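Local coordinates for extracellular solute-binding protein, family 1 (Bifidobacterium longum subsp. infantis ATCC 15697, PDB 3OMB) that probably captures a solute outside the cell, likely a carbohydrate, as the binding component of an ABC importer, and carries a bound magnesium ion, at residues A[513-516]-A[517-521]; A[487-490]-A[491-495]; A[377-380]-A[381-384]. All blocks are in the same frame, centred on the assembly; numbering follows the deposited sequence.

Interaction 1 of 3, residues A[513-516]-A[517-521]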
ATOM      1  N   GLN A 513      25.173  11.760  12.520  0.50 28.94           N
ATOM      2  CA  GLN A 513      24.108  12.039  13.476  0.50 29.08           C
ATOM      3  C   GLN A 513      23.009  10.970  13.463  0.50 28.56           C
ATOM      4  O   GLN A 513      22.523  10.571  14.526  0.50 28.79           O
ATOM      5  CB  GLN A 513      23.513  13.428  13.239  0.50 29.24           C
ATOM      6  CG  GLN A 513      22.313  13.740  14.119  0.50 31.21           C
ATOM      7  CD  GLN A 513      22.672  13.833  15.594  0.50 33.45           C
ATOM      8  OE1 GLN A 513      23.815  13.586  15.984  0.50 35.29           O
ATOM      9  NE2 GLN A 513      21.697  14.196  16.421  0.50 33.89           N
ATOM     10  N   LEU A 514      22.614  10.511  12.276  1.00 27.70           N
ATOM     11  CA  LEU A 514      21.656   9.398  12.171  1.00 27.17           C
ATOM     12  C   LEU A 514      22.208   8.108  12.782  1.00 27.65           C
ATOM     13  O   LEU A 514      21.497   7.398  13.492  1.00 27.29           O
ATOM     14  CB  LEU A 514      21.184   9.154  10.728  1.00 26.41           C
ATOM     15  CG  LEU A 514      20.241  10.158  10.048  1.00 25.48           C
ATOM     16  CD1 LEU A 514      19.745   9.574   8.734  1.00 24.49           C
ATOM     17  CD2 LEU A 514      19.054  10.540  10.937  1.00 25.05           C
ATOM     18  N   ASP A 515      23.480   7.824  12.529  1.00 28.86           N
ATOM     19  CA  ASP A 515      24.124   6.620  13.073  1.00 30.59           C
ATOM     20  C   ASP A 515      24.309   6.700  14.584  1.00 31.00           C
ATOM     21  O   ASP A 515      24.342   5.673  15.278  1.00 31.15           O
ATOM     22  CB  ASP A 515      25.473   6.369  12.379  1.00 31.38           C
ATOM     23  CG  ASP A 515      25.309   5.928  10.931  1.00 33.17           C
ATOM     24  OD1 ASP A 515      24.209   5.495  10.536  1.00 35.47           O
ATOM     25  OD2 ASP A 515      26.285   6.029  10.166  1.00 38.43           O
ATOM     26  N   SER A 516      24.400   7.922  15.094  1.00 31.69           N
ATOM     27  CA  SER A 516      24.621   8.137  16.526  1.00 32.27           C
ATOM     28  C   SER A 516      23.327   7.990  17.318  1.00 32.22           C
ATOM     29  O   SER A 516      23.356   7.866  18.545  1.00 33.25           O
ATOM     30  CB  SER A 516      25.205   9.531  16.781  1.00 32.42           C
ATOM     31  OG  SER A 516      24.146  10.474  16.915  1.00 32.97           O
ATOM     32  N   ILE A 517      22.185   8.041  16.639  1.00 31.10           N
ATOM     33  CA  ILE A 517      20.912   7.968  17.364  1.00 30.05           C
ATOM     34  C   ILE A 517      20.135   6.689  17.064  1.00 28.73           C
ATOM     35  O   ILE A 517      18.916   6.611  17.299  1.00 28.82           O
ATOM     36  CB  ILE A 517      20.051   9.181  17.107  1.00 30.35           C
ATOM     37  CG1 ILE A 517      19.781   9.314  15.603  1.00 31.46           C
ATOM     38  CG2 ILE A 517      20.723  10.448  17.733  1.00 31.18           C
ATOM     39  CD1 ILE A 517      18.831  10.434  15.249  1.00 33.14           C
ATOM     40  N   GLY A 518      20.848   5.712  16.506  1.00 26.87           N
ATOM     41  CA  GLY A 518      20.331   4.347  16.383  1.00 24.93           C
ATOM     42  C   GLY A 518      20.059   3.759  15.019  1.00 23.05           C
ATOM     43  O   GLY A 518      19.580   2.634  14.949  1.00 22.45           O
ATOM     44  N   LEU A 519      20.378   4.484  13.938  1.00 21.56           N
ATOM     45  CA  LEU A 519      20.106   3.984  12.586  1.00 19.50           C
ATOM     46  C   LEU A 519      20.750   2.628  12.298  1.00 19.61           C
ATOM     47  O   LEU A 519      20.127   1.744  11.700  1.00 18.61           O
ATOM     48  CB  LEU A 519      20.504   4.990  11.504  1.00 18.65           C
ATOM     49  CG  LEU A 519      20.170   4.472  10.098  1.00 16.75           C
ATOM     50  CD1 LEU A 519      18.650   4.221   9.932  1.00 14.74           C
ATOM     51  CD2 LEU A 519      20.646   5.425   9.054  1.00 16.82           C
ATOM     52  N   GLN A 520      21.999   2.467  12.728  1.00 20.23           N
ATOM     53  CA  GLN A 520      22.730   1.227  12.491  1.00 20.39           C
ATOM     54  C   GLN A 520      22.165   0.095  13.309  1.00 19.52           C
ATOM     55  O   GLN A 520      22.236  -1.060  12.896  1.00 19.37           O
ATOM     56  CB  GLN A 520      24.174   1.416  12.866  1.00 21.93           C
ATOM     57  CG  GLN A 520      24.787   2.634  12.256  1.00 25.78           C
ATOM     58  CD  GLN A 520      25.622   2.274  11.092  1.00 31.44           C
ATOM     59  OE1 GLN A 520      25.092   2.002  10.017  1.00 37.44           O
ATOM     60  NE2 GLN A 520      26.945   2.254  11.281  1.00 30.87           N
ATOM     61  N   GLU A 521      21.614   0.425  14.475  1.00 18.55           N
ATOM     62  CA  GLU A 521      20.910  -0.565  15.290  1.00 18.25           C
ATOM     63  C   GLU A 521      19.654  -1.069  14.592  1.00 17.22           C
ATOM     64  O   GLU A 521      19.411  -2.269  14.551  1.00 17.04           O
ATOM     65  CB  GLU A 521      20.555   0.011  16.657  1.00 18.83           C
ATOM     66  CG  GLU A 521      19.906  -1.006  17.567  1.00 21.72           C
ATOM     67  CD  GLU A 521      19.501  -0.406  18.884  1.00 27.02           C
ATOM     68  OE1 GLU A 521      18.847   0.667  18.883  1.00 29.72           O
ATOM     69  OE2 GLU A 521      19.841  -0.999  19.924  1.00 30.06           O
TER
HETATM   70  O   HOH W   1      23.248   3.285  15.233  1.00 27.12           O

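Interaction 2 of 3, residues A[487-490]-A[491-495]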
ATOM      1  N   PHE A 487      13.338  10.003  12.273  1.00 31.19           N
ATOM      2  CA  PHE A 487      12.437  10.891  11.582  1.00 32.10           C
ATOM      3  C   PHE A 487      12.055  12.132  12.442  1.00 33.17           C
ATOM      4  O   PHE A 487      10.982  12.691  12.297  1.00 34.04           O
ATOM      5  CB  PHE A 487      11.240  10.095  11.066  1.00 31.66           C
ATOM      6  CG  PHE A 487      11.617   9.043  10.054  1.00 30.99           C
ATOM      7  CD1 PHE A 487      11.822   9.382   8.729  1.00 31.16           C
ATOM      8  CD2 PHE A 487      11.784   7.722  10.434  1.00 30.73           C
ATOM      9  CE1 PHE A 487      12.180   8.425   7.792  1.00 32.31           C
ATOM     10  CE2 PHE A 487      12.148   6.757   9.503  1.00 30.74           C
ATOM     11  CZ  PHE A 487      12.337   7.111   8.175  1.00 31.49           C
ATOM     12  N   ASN A 488      12.958  12.556  13.330  1.00 33.91           N
ATOM     13  CA  ASN A 488      12.826  13.844  14.018  1.00 34.22           C
ATOM     14  C   ASN A 488      13.073  15.002  13.042  1.00 33.85           C
ATOM     15  O   ASN A 488      12.251  15.916  12.970  1.00 34.47           O
ATOM     16  CB  ASN A 488      13.795  13.921  15.226  1.00 34.58           C
ATOM     17  CG  ASN A 488      13.660  15.224  16.028  1.00 35.68           C
ATOM     18  OD1 ASN A 488      12.561  15.755  16.213  1.00 34.22           O
ATOM     19  ND2 ASN A 488      14.788  15.726  16.526  1.00 36.92           N
ATOM     20  N   THR A 489      14.182  14.953  12.286  1.00 32.59           N
ATOM     21  CA  THR A 489      14.534  16.030  11.337  1.00 31.40           C
ATOM     22  C   THR A 489      14.883  15.577   9.900  1.00 29.63           C
ATOM     23  O   THR A 489      15.137  16.429   9.037  1.00 29.18           O
ATOM     24  CB  THR A 489      15.722  16.916  11.840  1.00 32.09           C
ATOM     25  OG1 THR A 489      16.918  16.127  11.932  1.00 33.89           O
ATOM     26  CG2 THR A 489      15.428  17.597  13.210  1.00 32.30           C
ATOM     27  N   THR A 490      14.904  14.267   9.649  1.00 27.38           N
ATOM     28  CA  THR A 490      15.295  13.738   8.335  1.00 25.97           C
ATOM     29  C   THR A 490      14.431  14.231   7.160  1.00 25.22           C
ATOM     30  O   THR A 490      14.984  14.661   6.145  1.00 24.57           O
ATOM     31  CB  THR A 490      15.428  12.207   8.340  1.00 25.84           C
ATOM     32  OG1 THR A 490      16.393  11.826   9.329  1.00 26.52           O
ATOM     33  CG2 THR A 490      15.909  11.679   6.979  1.00 26.14           C
HETATM   34  N   MSE A 491      13.102  14.174   7.276  1.00 24.26           N
HETATM   35  CA  MSE A 491      12.261  14.645   6.163  1.00 24.71           C
HETATM   36  C   MSE A 491      12.393  16.149   5.980  1.00 24.43           C
HETATM   37  O   MSE A 491      12.442  16.638   4.867  1.00 23.65           O
HETATM   38  CB  MSE A 491      10.791  14.302   6.384  1.00 25.23           C
HETATM   39  CG  MSE A 491      10.554  12.832   6.520  1.00 26.15           C
HETATM   40 SE   MSE A 491      11.103  11.845   4.941  0.75 27.81          SE
HETATM   41  CE  MSE A 491      10.470  10.098   5.585  1.00 30.20           C
ATOM     42  N   GLN A 492      12.478  16.866   7.094  1.00 24.74           N
ATOM     43  CA  GLN A 492      12.588  18.309   7.075  1.00 25.35           C
ATOM     44  C   GLN A 492      13.889  18.693   6.363  1.00 24.42           C
ATOM     45  O   GLN A 492      13.879  19.522   5.466  1.00 24.61           O
ATOM     46  CB  GLN A 492      12.547  18.845   8.511  1.00 26.58           C
ATOM     47  CG  GLN A 492      11.204  18.602   9.271  1.00 30.80           C
ATOM     48  CD  GLN A 492      10.784  17.106   9.410  1.00 34.69           C
ATOM     49  OE1 GLN A 492      11.583  16.239   9.793  1.00 34.21           O
ATOM     50  NE2 GLN A 492       9.507  16.820   9.095  1.00 37.20           N
ATOM     51  N   LYS A 493      14.996  18.066   6.753  1.00 23.41           N
ATOM     52  CA  LYS A 493      16.289  18.317   6.128  1.00 22.89           C
ATOM     53  C   LYS A 493      16.304  17.908   4.658  1.00 21.19           C
ATOM     54  O   LYS A 493      16.901  18.603   3.830  1.00 20.25           O
ATOM     55  CB  LYS A 493      17.409  17.584   6.886  1.00 23.44           C
ATOM     56  CG  LYS A 493      17.711  18.205   8.245  1.00 26.99           C
ATOM     57  CD  LYS A 493      19.004  17.710   8.885  1.00 31.74           C
ATOM     58  CE  LYS A 493      20.274  18.204   8.148  1.00 35.60           C
ATOM     59  NZ  LYS A 493      20.250  19.648   7.708  1.00 37.54           N
ATOM     60  N   THR A 494      15.673  16.773   4.350  1.00 19.86           N
ATOM     61  CA  THR A 494      15.556  16.290   2.973  1.00 18.81           C
ATOM     62  C   THR A 494      14.836  17.329   2.099  1.00 19.07           C
ATOM     63  O   THR A 494      15.329  17.687   1.016  1.00 17.86           O
ATOM     64  CB  THR A 494      14.837  14.902   2.886  1.00 18.09           C
ATOM     65  OG1 THR A 494      15.647  13.898   3.527  1.00 18.59           O
ATOM     66  CG2 THR A 494      14.643  14.457   1.432  1.00 16.79           C
ATOM     67  N   ALA A 495      13.687  17.814   2.570  1.00 19.30           N
ATOM     68  CA  ALA A 495      12.906  18.822   1.834  1.00 20.83           C
ATOM     69  C   ALA A 495      13.728  20.097   1.630  1.00 21.77           C
ATOM     70  O   ALA A 495      13.721  20.673   0.542  1.00 22.26           O
ATOM     71  CB  ALA A 495      11.640  19.152   2.576  1.00 20.85           C
TER

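Interaction 3 of 3, residues A[377-380]-A[381-384]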
ATOM      1  N   LYS A 377     -17.273 -17.053  -2.145  1.00 22.50           N
ATOM      2  CA  LYS A 377     -18.557 -16.392  -2.094  1.00 23.67           C
ATOM      3  C   LYS A 377     -18.525 -15.144  -1.231  1.00 23.03           C
ATOM      4  O   LYS A 377     -18.994 -14.082  -1.643  1.00 23.31           O
ATOM      5  CB  LYS A 377     -19.643 -17.363  -1.610  1.00 25.17           C
ATOM      6  CG  LYS A 377     -20.961 -16.683  -1.262  1.00 28.72           C
ATOM      7  CD  LYS A 377     -22.150 -17.583  -1.544  1.00 33.69           C
ATOM      8  CE  LYS A 377     -22.561 -18.325  -0.309  1.00 36.96           C
ATOM      9  NZ  LYS A 377     -23.643 -19.308  -0.623  1.00 41.15           N
ATOM     10  N   TYR A 378     -17.978 -15.258  -0.029  1.00 22.45           N
ATOM     11  CA  TYR A 378     -17.979 -14.101   0.849  1.00 22.04           C
ATOM     12  C   TYR A 378     -16.790 -13.181   0.620  1.00 21.40           C
ATOM     13  O   TYR A 378     -16.878 -12.009   0.908  1.00 22.09           O
ATOM     14  CB  TYR A 378     -18.211 -14.493   2.324  1.00 21.97           C
ATOM     15  CG  TYR A 378     -19.589 -15.085   2.476  1.00 22.22           C
ATOM     16  CD1 TYR A 378     -20.715 -14.288   2.298  1.00 22.86           C
ATOM     17  CD2 TYR A 378     -19.774 -16.451   2.731  1.00 22.01           C
ATOM     18  CE1 TYR A 378     -22.000 -14.816   2.395  1.00 23.94           C
ATOM     19  CE2 TYR A 378     -21.063 -16.996   2.849  1.00 22.71           C
ATOM     20  CZ  TYR A 378     -22.167 -16.165   2.668  1.00 23.92           C
ATOM     21  OH  TYR A 378     -23.441 -16.659   2.752  1.00 24.98           O
ATOM     22  N   SER A 379     -15.706 -13.689   0.036  1.00 21.06           N
ATOM     23  CA  SER A 379     -14.555 -12.822  -0.200  1.00 20.15           C
ATOM     24  C   SER A 379     -14.852 -11.844  -1.332  1.00 19.46           C
ATOM     25  O   SER A 379     -14.548 -10.652  -1.218  1.00 19.47           O
ATOM     26  CB  SER A 379     -13.277 -13.616  -0.441  1.00 19.83           C
ATOM     27  OG  SER A 379     -12.852 -14.236   0.774  1.00 20.07           O
ATOM     28  N   VAL A 380     -15.444 -12.352  -2.405  1.00 18.74           N
ATOM     29  CA  VAL A 380     -15.849 -11.523  -3.532  1.00 19.41           C
ATOM     30  C   VAL A 380     -16.911 -10.476  -3.150  1.00 19.69           C
ATOM     31  O   VAL A 380     -16.838  -9.316  -3.581  1.00 19.83           O
ATOM     32  CB  VAL A 380     -16.347 -12.390  -4.712  1.00 19.45           C
ATOM     33  CG1 VAL A 380     -16.941 -11.524  -5.784  1.00 19.95           C
ATOM     34  CG2 VAL A 380     -15.176 -13.231  -5.287  1.00 18.23           C
ATOM     35  N   GLN A 381     -17.884 -10.885  -2.335  1.00 19.40           N
ATOM     36  CA  GLN A 381     -18.937  -9.972  -1.889  1.00 19.85           C
ATOM     37  C   GLN A 381     -18.439  -8.899  -0.918  1.00 19.96           C
ATOM     38  O   GLN A 381     -18.865  -7.736  -1.008  1.00 20.32           O
ATOM     39  CB  GLN A 381     -20.126 -10.743  -1.306  1.00 19.57           C
ATOM     40  CG  GLN A 381     -20.928 -11.443  -2.376  1.00 20.35           C
ATOM     41  CD  GLN A 381     -22.187 -12.086  -1.842  1.00 20.66           C
ATOM     42  OE1 GLN A 381     -23.285 -11.564  -2.026  1.00 20.48           O
ATOM     43  NE2 GLN A 381     -22.035 -13.235  -1.184  1.00 21.40           N
ATOM     44  N   GLN A 382     -17.536  -9.269  -0.012  1.00 19.36           N
ATOM     45  CA  GLN A 382     -16.865  -8.276   0.794  1.00 19.61           C
ATOM     46  C   GLN A 382     -16.175  -7.256  -0.115  1.00 20.07           C
ATOM     47  O   GLN A 382     -16.228  -6.047   0.119  1.00 20.14           O
ATOM     48  CB  GLN A 382     -15.795  -8.928   1.655  1.00 19.82           C
ATOM     49  CG  GLN A 382     -16.259  -9.627   2.913  1.00 18.96           C
ATOM     50  CD  GLN A 382     -15.069 -10.103   3.693  1.00 19.75           C
ATOM     51  OE1 GLN A 382     -14.393  -9.315   4.378  1.00 22.54           O
ATOM     52  NE2 GLN A 382     -14.777 -11.387   3.588  1.00 18.81           N
ATOM     53  N   PHE A 383     -15.515  -7.747  -1.150  1.00 20.41           N
ATOM     54  CA  PHE A 383     -14.726  -6.866  -2.001  1.00 21.27           C
ATOM     55  C   PHE A 383     -15.597  -5.913  -2.828  1.00 21.30           C
ATOM     56  O   PHE A 383     -15.373  -4.698  -2.843  1.00 20.45           O
ATOM     57  CB  PHE A 383     -13.841  -7.697  -2.919  1.00 22.14           C
ATOM     58  CG  PHE A 383     -12.789  -6.899  -3.636  1.00 23.89           C
ATOM     59  CD1 PHE A 383     -12.016  -5.968  -2.946  1.00 25.99           C
ATOM     60  CD2 PHE A 383     -12.554  -7.104  -4.989  1.00 24.44           C
ATOM     61  CE1 PHE A 383     -11.009  -5.221  -3.602  1.00 27.25           C
ATOM     62  CE2 PHE A 383     -11.564  -6.371  -5.655  1.00 26.86           C
ATOM     63  CZ  PHE A 383     -10.793  -5.420  -4.956  1.00 27.28           C
ATOM     64  N   LEU A 384     -16.607  -6.467  -3.489  1.00 21.52           N
ATOM     65  CA  LEU A 384     -17.344  -5.727  -4.506  1.00 21.85           C
ATOM     66  C   LEU A 384     -18.847  -5.582  -4.234  1.00 22.35           C
ATOM     67  O   LEU A 384     -19.601  -5.094  -5.100  1.00 23.19           O
ATOM     68  CB  LEU A 384     -17.066  -6.331  -5.895  1.00 22.21           C
ATOM     69  CG  LEU A 384     -15.663  -6.046  -6.475  1.00 22.85           C
ATOM     70  CD1 LEU A 384     -15.283  -7.036  -7.568  1.00 23.15           C
ATOM     71  CD2 LEU A 384     -15.549  -4.590  -6.997  1.00 22.99           C
TER

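Interaction 1 of 3, residues A[513-516]-A[517-521]
The carboxylate of Asp515 and the side-chain amide of Gln520 lie face against face, their planes 19° apart, while the two side chains cross obliquely. The overlap is offset toward the aliphatic part of the glutamine: Asp515 OD1 sits 3.4 Å from Gln520 CG. Asp515 OD1 and Gln520 OE1 approach to 3.6 Å, two acceptors, so the contact is a stack of flat groups and not a bond through their edges. Nearby, one water ties the backbones together, donating to Asp515 O at 2.6 Å and accepting from Gln520 N at 2.9 Å.

The chain turns at Leu514 O, which takes two N-H groups from opposite faces of its carbonyl plane. Ile517 N reaches it at 3.3 Å from well above the plane; Leu519 N comes at 3.2 Å with a smaller tilt. The second bond has the 6→1 pattern of a Schellman motif, and Gly518 the positive phi (114°), but Gly518 N is 3.7 Å from Asp515 O and the 5→2 bond is not made, so the turn is only Schellman-like. A side chain at this glycine would press on the preceding carbonyl oxygen. Gly518 is also the N-cap of the next helix.

Ile517 turns CG1 between its backbone N and carbonyl carbon (chi1 58°), which lays that methylene 3.2 Å from Gln513 O. The same oxygen accepts from the hydroxyl OG of Ser516. On the buried side, Leu514 CB meets the CD2 methyl of Leu519.

The turn joins helix 503-516 to helix 519-534. Leu519 rests on Ile486 and Ile517 on Glu485, both of helix 473-486, Glu521 bonds to Asn482 of that helix, and Leu514 packs on the loop at Leu259 and Thr260.

Interaction 2 of 3, residues A[487-490]-A[491-495]
Thr489 O receives Lys493 N at 2.8 Å, nearly along the C=O axis, and Thr490 O receives Thr494 N at 2.9 Å: these are the i to i+4 bonds of an opening helical turn. The motif is the N-terminal start of helix 490-500, directly after the short loop that follows helix 473-486. Thr489 holds the N-cap position, yet its hydroxyl makes no capping bond. It runs instead alongside Lys493, with Thr489 OG1 4.0 Å from Lys493 CD, as the lysine leads off toward a weak, long ion pair with Glu506.

Thr490 O is gripped twice by the same residue. Besides the backbone N-H, the hydroxyl of Thr494 donates to it, OG1 standing 2.8 Å from Thr490 O, and the two donors come from opposite faces of the carbonyl plane. The hydroxyl can fold back in this way because OG1 lies beside its own backbone N (chi1 -65°). Its strongest polar partner is the hydroxyl of Tyr264, so Thr494 links the helix start to helix 262-276. A valine here would probably cost Thr490 O its hydroxyl donor and leave Tyr264 OH without this partner. Thr490 sends its own hydroxyl backward, bonded to Ile486 O at the end of the preceding helix, while its side chain meets Tyr510 and Leu514 of helix 503-516.

On the buried side Phe487 and Met491, present as selenomethionine, cross at a slant. Leu259 lies against the phenylalanine and Phe221 against the selenomethionine. A bend at chi2 (-60°) swings the selenoether end toward the ring. There the terminal methyl CE of Met491 comes obliquely to the ring, 3.3 Å from Phe487 CE1 and 3.5 Å from Phe487 CD1.

Interaction 3 of 3, residues A[377-380]-A[381-384]
The side chain of Gln381, its CG beside its own backbone N (chi1 -73°) and extended from there, runs back along the helix and donates from NE2 to Lys377 O at 3.2 Å. The acceptor lies in the amide plane of Gln381, but the donor stands 57° out of the carbonyl plane. The backbone N-H of Gln381 reaches the same oxygen only weakly, at 3.5 Å, so the side chain supplies the shorter bond. NE2 also touches Lys377 CG at 3.6 Å and runs beside the Tyr378 ring, 3.9 Å from Tyr378 CD1, with ring and amide 20° apart. Lys377 CG sits 4.0 Å above one face of that ring, over its centre.

These groups sit on helix 376-384, in one lobe of what is, by family, probably a two-lobed type 2 periplasmic-binding-protein fold. Its regular i to i+4 bonds include Gln382 N to Tyr378 O at 3.0 Å and Leu384 N to Val380 O at 2.9 Å. Gln382 NE2 adds a weak 3.5 Å bond to Tyr378 O; its chief partner is Val423 O.

Farther out, Phe387 N bonds to OE1 of Gln381, which together with the NE2 bond probably sets the amide's rotation, while Asp67 anchors the Tyr378 hydroxyl. Trp60 of helix 59-68 lies against both glutamines, and Leu384 packs on Ile391 and Val401 of strands 391-395 and 398-401.

Overall arrangement
Interactions 1 and 2 belong to one corner of the protein: their centres are 14 Å apart, and Leu514 CD2 touches Thr490 OG1 at 3.4 Å. Interaction 2 is at the start of helix 490-500, interaction 1 at the end of helix 503-516, the next helix along, and Leu259 packs against both. Interaction 3 lies across the chain's centre, about 45 Å from interaction 1 and 42 Å from interaction 2, centre to centre. Both junctions are partly buried, one with a water bridge and stacked polar groups toward solvent, the other with a threonine-gripped carbonyl. Interaction 3, within a single helix, is largely buried, and its glutamine amides find protein partners.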